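Local coordinates for peptidoglycan-recognition protein LB (PDB 7NT0), which hydrolyses the amide link between N-acetylmuramoyl and L-alanine in bacterial peptidoglycan with the help of zinc, probably turning biologically active peptidoglycan into inactive fragments, at residues Y40-H45 / D108-I113. The protein carries 1 engineered substitution. Numbering follows the deposited sequence.
Sequences YVIIHH and DKSVGI. With ZN (zinc ion), chain C; MLD (glcnac(beta1-4)-murnac(1,6-anhydro)-L-ala-gamma-D-glu-meso-a2pm-D-ala), chain D.
Ile42 sits astride Val111 and Ile113 in a parallel beta ladder: its N donates to Val111 O at 2.9 Å and 171°, and its O accepts Ile113 N. Bonds from Val111 N to Tyr40 O and from His44 N to Ile113 O extend the ladder both ways. The ladder makes 38-45 and 110-115 neighbours, and both lie inside the mixed amidase sheet, whose outermost strands are 17-18 and 149-153. Packing is close on the apolar face of Val41, Ile43, Val111 and Ile113. There the Val41 and Ile113 side chains cross at an angle, CG1 of Val41 meeting CD1 of Ile113 at 3.7 Å, while Ile43 runs alongside Ile113 and its CD1 reaches Ile113 CB at 4.0 Å; helix 126-142 packs on Val41 and Ile113. The partly exposed start is looser. Tyr40 N reaches Lys109 O only weakly, at 3.2 Å and 133°, and the same carbonyl oxygen lies in plane at the tyrosine ring edge. Lys109 CD lies 4.0 Å from Tyr40 CE1, after which the lysine chain bends at chi3 and chi4, taking NZ away to a salt bridge with Asp108 OD1 and a bond to Lys105 O. At the other end, His44 CG is anti to its carbonyl carbon (chi1 -60°), which turns the ring toward the neighbouring strand: Ile113 O lies in plane at its edge and CD2 is 4.3 Å from Gly112 CA. ND1 binds zinc at 2.1 Å, His154 and Cys162 complete the protein ligands, and MLD OAM coordinates the same ion. NE2 is engaged by His102 ND1, so both ring nitrogens are held and the imidazole's rotation is fixed. Zinc beside OAM would probably polarise that carbonyl, consistent with metal-assisted amide hydrolysis.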
loop_
_atom_site.group_PDB
_atom_site.type_symbol
_atom_site.label_atom_id
_atom_site.label_comp_id
_atom_site.label_asym_id
_atom_site.label_seq_id
_atom_site.Cartn_x
_atom_site.Cartn_y
_atom_site.Cartn_z
ATOM N N TYR A 40 4.377 12.379 -0.563
ATOM C CA TYR A 40 4.483 11.304 -1.583
ATOM C C TYR A 40 3.419 10.234 -1.326
ATOM O O TYR A 40 3.093 9.951 -0.183
ATOM C CB TYR A 40 5.859 10.643 -1.599
ATOM C CG TYR A 40 6.948 11.572 -2.040
ATOM C CD1 TYR A 40 7.707 12.253 -1.107
ATOM C CD2 TYR A 40 7.126 11.849 -3.377
ATOM C CE1 TYR A 40 8.688 13.148 -1.494
ATOM C CE2 TYR A 40 8.110 12.737 -3.782
ATOM C CZ TYR A 40 8.878 13.389 -2.839
ATOM O OH TYR A 40 9.854 14.258 -3.235
ATOM N N VAL A 41 2.882 9.731 -2.420
ATOM C CA VAL A 41 2.086 8.481 -2.432
ATOM C C VAL A 41 2.834 7.506 -3.342
ATOM O O VAL A 41 3.127 7.838 -4.493
ATOM C CB VAL A 41 0.653 8.739 -2.925
ATOM C CG1 VAL A 41 -0.100 7.419 -3.076
ATOM C CG2 VAL A 41 -0.065 9.706 -2.008
ATOM N N ILE A 42 3.145 6.332 -2.812
ATOM C CA ILE A 42 3.962 5.318 -3.506
ATOM C C ILE A 42 3.091 4.078 -3.683
ATOM O O ILE A 42 2.583 3.529 -2.704
ATOM C CB ILE A 42 5.280 5.047 -2.775
ATOM C CG1 ILE A 42 6.076 6.364 -2.693
ATOM C CG2 ILE A 42 6.048 3.948 -3.514
ATOM C CD1 ILE A 42 7.407 6.228 -2.121
ATOM N N ILE A 43 2.887 3.684 -4.912
ATOM C CA ILE A 43 2.061 2.519 -5.271
ATOM C C ILE A 43 2.951 1.288 -5.420
ATOM O O ILE A 43 4.036 1.334 -6.071
ATOM C CB ILE A 43 1.273 2.808 -6.548
ATOM C CG1 ILE A 43 0.435 4.081 -6.415
ATOM C CG2 ILE A 43 0.430 1.612 -6.958
ATOM C CD1 ILE A 43 -0.575 4.058 -5.260
ATOM N N HIS A 44 2.454 0.190 -4.872
ATOM C CA HIS A 44 3.090 -1.128 -4.910
ATOM C C HIS A 44 2.082 -2.131 -5.439
ATOM O O HIS A 44 0.867 -1.910 -5.269
ATOM C CB HIS A 44 3.512 -1.529 -3.484
ATOM C CG HIS A 44 4.468 -0.609 -2.817
ATOM N ND1 HIS A 44 5.839 -0.787 -2.846
ATOM C CD2 HIS A 44 4.254 0.510 -2.081
ATOM C CE1 HIS A 44 6.420 0.175 -2.127
ATOM N NE2 HIS A 44 5.464 0.991 -1.657
ATOM N N HIS A 45 2.586 -3.299 -5.872
ATOM C CA HIS A 45 1.794 -4.538 -5.946
ATOM C C HIS A 45 2.405 -5.545 -4.986
ATOM O O HIS A 45 3.540 -5.367 -4.584
ATOM C CB HIS A 45 1.641 -5.072 -7.363
ATOM C CG HIS A 45 2.862 -5.756 -7.908
ATOM N ND1 HIS A 45 2.775 -6.611 -8.994
ATOM C CD2 HIS A 45 4.172 -5.636 -7.634
ATOM C CE1 HIS A 45 3.999 -7.036 -9.299
ATOM N NE2 HIS A 45 4.863 -6.466 -8.494
ATOM N N ASP A 108 9.330 7.940 5.707
ATOM C CA ASP A 108 8.905 8.927 6.723
ATOM C C ASP A 108 8.200 10.078 6.017
ATOM O O ASP A 108 8.038 11.143 6.651
ATOM C CB ASP A 108 10.109 9.378 7.572
ATOM C CG ASP A 108 11.186 10.088 6.759
ATOM O OD1 ASP A 108 11.024 10.202 5.523
ATOM O OD2 ASP A 108 12.203 10.511 7.361
ATOM N N LYS A 109 7.783 9.905 4.765
ATOM C CA LYS A 109 7.235 11.052 4.002
ATOM C C LYS A 109 6.274 10.554 2.927
ATOM O O LYS A 109 6.022 11.291 1.944
ATOM C CB LYS A 109 8.391 11.892 3.436
ATOM C CG LYS A 109 9.363 11.141 2.527
ATOM C CD LYS A 109 10.449 12.013 1.880
ATOM C CE LYS A 109 11.475 12.550 2.859
ATOM N NZ LYS A 109 12.249 11.467 3.520
ATOM N N SER A 110 5.653 9.392 3.137
ATOM C CA SER A 110 4.775 8.836 2.079
ATOM C C SER A 110 3.657 8.017 2.702
ATOM O O SER A 110 3.703 7.628 3.899
ATOM C CB SER A 110 5.563 7.993 1.087
ATOM O OG SER A 110 6.026 6.802 1.697
ATOM N N VAL A 111 2.658 7.806 1.872
ATOM C CA VAL A 111 1.643 6.765 2.051
ATOM C C VAL A 111 2.006 5.675 1.048
ATOM O O VAL A 111 1.982 5.945 -0.159
ATOM C CB VAL A 111 0.231 7.322 1.799
ATOM C CG1 VAL A 111 -0.847 6.289 2.103
ATOM C CG2 VAL A 111 -0.012 8.554 2.639
ATOM N N GLY A 112 2.315 4.475 1.546
ATOM C CA GLY A 112 2.624 3.319 0.712
ATOM C C GLY A 112 1.385 2.492 0.566
ATOM O O GLY A 112 0.931 1.965 1.584
ATOM N N ILE A 113 0.882 2.385 -0.657
ATOM C CA ILE A 113 -0.365 1.624 -0.909
ATOM C C ILE A 113 -0.042 0.384 -1.726
ATOM O O ILE A 113 0.511 0.520 -2.795
ATOM C CB ILE A 113 -1.363 2.524 -1.649
ATOM C CG1 ILE A 113 -1.600 3.830 -0.887
ATOM C CG2 ILE A 113 -2.637 1.771 -1.891
ATOM C CD1 ILE A 113 -2.377 4.821 -1.657
HETATM ZN ZN ZN C . 6.926 -2.187 -3.932
HETATM C CAI MLD D . 6.413 -5.252 -2.803
HETATM C CAL MLD D . 7.204 -4.289 -2.017
HETATM O OAM MLD D . 7.721 -3.348 -2.586
HETATM N N MLD D . 7.355 -4.598 -0.726
HETATM C CA MLD D . 8.004 -3.695 0.194
HETATM C CB MLD D . 7.452 -3.893 1.600
HETATM C C MLD D . 9.527 -3.830 0.217
HETATM O O MLD D . 10.056 -4.923 0.371
HETATM N NAN MLD D . 10.206 -2.704 0.083
HETATM C CAO MLD D . 11.551 -2.552 0.582
HETATM C CAP MLD D . 12.527 -2.057 -0.516
HETATM O OBA MLD D . 13.589 -2.640 -0.595
HETATM O OAQ MLD D . 12.174 -1.159 -1.318
HETATM C CBB MLD D . 11.447 -1.698 1.829
HETATM C CBC MLD D . 12.590 -1.896 2.752
HETATM C CBD MLD D . 12.461 -0.875 3.844
HETATM O OBE MLD D . 11.985 0.252 3.658
HETATM N NBF MLD D . 12.924 -1.294 5.021
HETATM C CBG MLD D . 13.012 -0.381 6.129
HETATM C CBH MLD D . 14.086 0.702 5.878
HETATM O OBI MLD D . 15.033 0.439 5.151
HETATM N NBJ MLD D . 13.904 1.940 6.377
HETATM C CBK MLD D . 14.864 3.044 6.197
HETATM C CBL MLD D . 15.223 3.657 7.545
HETATM C CBM MLD D . 14.388 4.222 5.309
HETATM O OBO MLD D . 13.222 4.628 5.445
HETATM O OBN MLD D . 15.218 4.754 4.565
HETATM C CBP MLD D . 13.235 -1.283 7.340
HETATM C CBQ MLD D . 12.528 -0.742 8.540
HETATM C CBR MLD D . 12.508 -1.639 9.759
HETATM C CBS MLD D . 11.777 -1.005 10.935
HETATM C CBT MLD D . 10.271 -0.858 10.620
HETATM O OBV MLD D . 9.601 -1.900 10.456
HETATM O OBU MLD D . 9.821 0.291 10.621
HETATM N NBW MLD D . 12.363 0.339 11.203
#